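Local coordinates for protein polyisoprenyl-teichoic acid--peptidoglycan teichoic acid transferase TagV (Bacillus subtilis, PDB 6UF3) that is a member of the LytR-CpsA-Psr family of bacterial cell-envelope proteins, at residues I64-A67 with Y68-G71; A170-D173 with R174-A178. One frame throughout, in Å; residues are numbered along the deposited sequence.

Contact 1 (I64-A67 with Y68-G71); sequences INAA and YSKG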
loop_
_atom_site.group_PDB
_atom_site.type_symbol
_atom_site.label_atom_id
_atom_site.label_comp_id
_atom_site.label_asym_id
_atom_site.label_seq_id
_atom_site.Cartn_x
_atom_site.Cartn_y
_atom_site.Cartn_z
ATOM N N ILE A 64 -2.084 -3.269 13.777
ATOM C CA ILE A 64 -0.957 -3.584 12.904
ATOM C C ILE A 64 -0.117 -2.338 12.620
ATOM O O ILE A 64 1.095 -2.441 12.389
ATOM C CB ILE A 64 -1.440 -4.264 11.609
ATOM C CG1 ILE A 64 -0.244 -4.840 10.848
ATOM C CG2 ILE A 64 -2.265 -3.305 10.742
ATOM C CD1 ILE A 64 -0.624 -5.853 9.767
ATOM N N ASN A 65 -0.718 -1.149 12.679
ATOM C CA ASN A 65 0.051 0.056 12.372
ATOM C C ASN A 65 1.117 0.343 13.419
ATOM O O ASN A 65 2.050 1.107 13.141
ATOM C CB ASN A 65 -0.877 1.264 12.193
ATOM C CG ASN A 65 -1.557 1.694 13.472
ATOM O OD1 ASN A 65 -1.494 1.014 14.493
ATOM N ND2 ASN A 65 -2.223 2.836 13.417
ATOM N N ALA A 66 1.024 -0.271 14.601
ATOM C CA ALA A 66 2.074 -0.092 15.598
ATOM C C ALA A 66 3.340 -0.867 15.255
ATOM O O ALA A 66 4.392 -0.582 15.840
ATOM C CB ALA A 66 1.571 -0.504 16.984
ATOM N N ALA A 67 3.273 -1.827 14.319
ATOM C CA ALA A 67 4.458 -2.632 14.024
ATOM C C ALA A 67 5.627 -1.762 13.580
ATOM O O ALA A 67 6.765 -1.988 13.991
ATOM C CB ALA A 67 4.148 -3.679 12.950
ATOM N N TYR A 68 5.369 -0.780 12.712
ATOM C CA TYR A 68 6.451 0.071 12.230
ATOM C C TYR A 68 7.058 0.870 13.366
ATOM O O TYR A 68 8.253 1.171 13.342
ATOM C CB TYR A 68 5.941 1.000 11.124
ATOM C CG TYR A 68 7.021 1.505 10.187
ATOM C CD1 TYR A 68 7.729 2.651 10.486
ATOM C CD2 TYR A 68 7.314 0.842 9.002
ATOM C CE1 TYR A 68 8.724 3.129 9.646
ATOM C CE2 TYR A 68 8.311 1.315 8.146
ATOM C CZ TYR A 68 9.008 2.456 8.476
ATOM O OH TYR A 68 10.001 2.947 7.645
ATOM N N SER A 69 6.251 1.204 14.374
ATOM C CA SER A 69 6.756 1.944 15.514
ATOM C C SER A 69 7.456 1.046 16.520
ATOM O O SER A 69 8.001 1.554 17.504
ATOM C CB SER A 69 5.609 2.675 16.209
ATOM O OG SER A 69 4.840 1.751 16.957
ATOM N N LYS A 70 7.442 -0.266 16.310
ATOM C CA LYS A 70 8.020 -1.211 17.259
ATOM C C LYS A 70 8.958 -2.173 16.547
ATOM O O LYS A 70 8.851 -3.397 16.668
ATOM C CB LYS A 70 6.902 -1.944 17.992
ATOM C CG LYS A 70 6.041 -1.017 18.836
ATOM C CD LYS A 70 5.086 -1.797 19.702
ATOM C CE LYS A 70 4.188 -0.872 20.505
ATOM N NZ LYS A 70 4.960 0.149 21.251
ATOM N N GLY A 71 9.893 -1.621 15.775
ATOM C CA GLY A 71 10.854 -2.424 15.044
ATOM C C GLY A 71 11.051 -2.016 13.594
ATOM O O GLY A 71 11.864 -2.611 12.881
HETATM O O HOH W 1 3.039 -1.204 10.790
#
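With chi1 at 76°, S69 holds OG between its own backbone N and carbonyl carbon, and the hydroxyl is thereby folded back onto the carbonyl of A66. OG donates to A66 O at 2.6 Å, standing only 19° from the carbonyl plane, while S69 N adds a weak, strongly bent bond to the same oxygen. K70, whose CG lies beside its backbone N, lays its methylenes along that carbonyl too, CG 3.4 Å from A66 O, before the chain runs outward. K70 N in turn donates to A67 O at 3.0 Å, the next carbonyl along. A water gives a proton to I64 O (2.8 Å) and accepts one from Y68 N (3.1 Å), linking two atoms too far apart for a direct helical bond. The small methyl of A67 fits against T76 and T79 of helix 72-84, and the ring of Y68 packs on M11 and I13 of strand 6-13. G71 has phi 134°, where a side chain would jam against the preceding carbonyl, so glycine suits the bend into that helix. Serine's short hydroxyl thus supplements a weak backbone bond, and water bridges a turn that is helical in shape but lacks regular hydrogen bonding.

Contact 2 (A170-D173 with R174-A178); sequences ALID and RMSSA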
loop_
_atom_site.group_PDB
_atom_site.type_symbol
_atom_site.label_atom_id
_atom_site.label_comp_id
_atom_site.label_asym_id
_atom_site.label_seq_id
_atom_site.Cartn_x
_atom_site.Cartn_y
_atom_site.Cartn_z
ATOM N N ALA A 170 -3.866 4.072 -9.961
ATOM C CA ALA A 170 -3.554 5.086 -10.967
ATOM C C ALA A 170 -2.080 5.055 -11.348
ATOM O O ALA A 170 -1.726 5.223 -12.524
ATOM C CB ALA A 170 -3.956 6.468 -10.449
ATOM N N LEU A 171 -1.205 4.840 -10.363
ATOM C CA LEU A 171 0.219 4.694 -10.666
ATOM C C LEU A 171 0.479 3.466 -11.534
ATOM O O LEU A 171 1.280 3.515 -12.476
ATOM C CB LEU A 171 1.022 4.614 -9.360
ATOM C CG LEU A 171 1.120 5.944 -8.603
ATOM C CD1 LEU A 171 1.611 5.760 -7.166
ATOM C CD2 LEU A 171 2.003 6.947 -9.355
ATOM N N ILE A 172 -0.171 2.341 -11.212
ATOM C CA ILE A 172 -0.024 1.136 -12.026
ATOM C C ILE A 172 -0.476 1.399 -13.455
ATOM O O ILE A 172 0.169 0.966 -14.416
ATOM C CB ILE A 172 -0.806 -0.033 -11.394
ATOM C CG1 ILE A 172 -0.142 -0.467 -10.086
ATOM C CG2 ILE A 172 -0.910 -1.203 -12.372
ATOM C CD1 ILE A 172 -0.975 -1.403 -9.235
ATOM N N ASP A 173 -1.600 2.097 -13.619
ATOM C CA ASP A 173 -2.104 2.380 -14.958
ATOM C C ASP A 173 -1.148 3.281 -15.717
ATOM O O ASP A 173 -0.908 3.078 -16.917
ATOM C CB ASP A 173 -3.496 3.013 -14.877
ATOM C CG ASP A 173 -4.558 2.002 -14.503
ATOM O OD1 ASP A 173 -4.315 0.816 -14.776
ATOM O OD2 ASP A 173 -5.606 2.382 -13.938
ATOM N N ARG A 174 -0.583 4.277 -15.031
ATOM C CA ARG A 174 0.373 5.159 -15.687
ATOM C C ARG A 174 1.590 4.381 -16.165
ATOM O O ARG A 174 2.003 4.506 -17.322
ATOM C CB ARG A 174 0.792 6.283 -14.746
ATOM C CG ARG A 174 1.952 7.062 -15.298
ATOM C CD ARG A 174 1.457 7.996 -16.382
ATOM N NE ARG A 174 0.574 8.994 -15.799
ATOM C CZ ARG A 174 1.010 10.042 -15.111
ATOM N NH1 ARG A 174 0.150 10.907 -14.595
ATOM N NH2 ARG A 174 2.312 10.225 -14.946
ATOM N N MET A 175 2.174 3.562 -15.290
ATOM C CA MET A 175 3.335 2.788 -15.715
ATOM C C MET A 175 2.968 1.791 -16.810
ATOM O O MET A 175 3.741 1.601 -17.753
ATOM C CB MET A 175 3.987 2.084 -14.518
ATOM C CG MET A 175 3.494 0.661 -14.246
ATOM S SD MET A 175 4.574 -0.319 -13.170
ATOM C CE MET A 175 4.149 -1.974 -13.695
ATOM N N SER A 176 1.785 1.180 -16.738
ATOM C CA SER A 176 1.431 0.162 -17.718
ATOM C C SER A 176 1.185 0.765 -19.087
ATOM O O SER A 176 1.409 0.096 -20.097
ATOM C CB SER A 176 0.193 -0.611 -17.266
ATOM O OG SER A 176 0.457 -1.336 -16.081
ATOM N N SER A 177 0.723 2.009 -19.140
ATOM C CA SER A 177 0.393 2.614 -20.421
ATOM C C SER A 177 1.573 3.330 -21.066
ATOM O O SER A 177 1.490 3.674 -22.250
ATOM C CB SER A 177 -0.780 3.585 -20.261
ATOM O OG SER A 177 -0.447 4.654 -19.401
ATOM N N ALA A 178 2.665 3.544 -20.335
ATOM C CA ALA A 178 3.847 4.179 -20.898
ATOM C C ALA A 178 4.518 3.265 -21.920
ATOM O O ALA A 178 4.371 2.039 -21.894
ATOM C CB ALA A 178 4.834 4.548 -19.789
#
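The carbonyl oxygen of I172 is reached by two donors of S176, N at 2.8 Å and OG at 2.9 Å, which arrive from opposite faces of the carbonyl plane: the amide is tilted 23° to one face, the hydroxyl 38° out on the other. A chi1 of -65° sets OG beside the serine's own backbone N, a position from which a helical serine can reach back one turn, and CG2 of I172 lies 4.0 Å from this OG. M175 brings CG to 3.3 Å from the same I172 O, its CB-CG bond swung across the helix flank toward I172. Next to this pair, S177 N donates to D173 O at 3.0 Å; S177 OG also lies near that oxygen. R174 N to A170 O and M175 N to L171 O continue the regular helical ladder. Farther out, S176 OG is also in weak bonding reach of Y211 O, D173 OD1 accepts from the backbone N of S216, and R174 NH1 makes a weak bond to G108 O. Aliphatic A170 and L171 rest on I109 of strand 109-113, whereas I172 packs on I219 in the loop before strand 220-222. A178 leaves helical geometry, its amide weakly bonded to R174 O and M175 O. As the backbone ladder runs out, side chains supply donors: Q208 NE2 to M175 O, and S176 OG to I172 O.

Contact 1 and contact 2 lie on opposite sides of the chain's centre, their own centres 30 Å apart and their nearest atoms about 17 Å apart, so neither touches the other. They follow in series along the chain, both within the part of it that marks the LytR-CpsA-Psr family. Residues 64-71 lead from strand 62-63 into helix 72-84 and pack against strands 6-13 and 25-34, inner neighbours in the mixed sheet; residues 170-178 finish helix 158-177 beside strand 109-113 and the loop that precedes strand 220-222, an outermost strand of that same sheet. The serines differ in span: S69 reaches three residues back, S176 four.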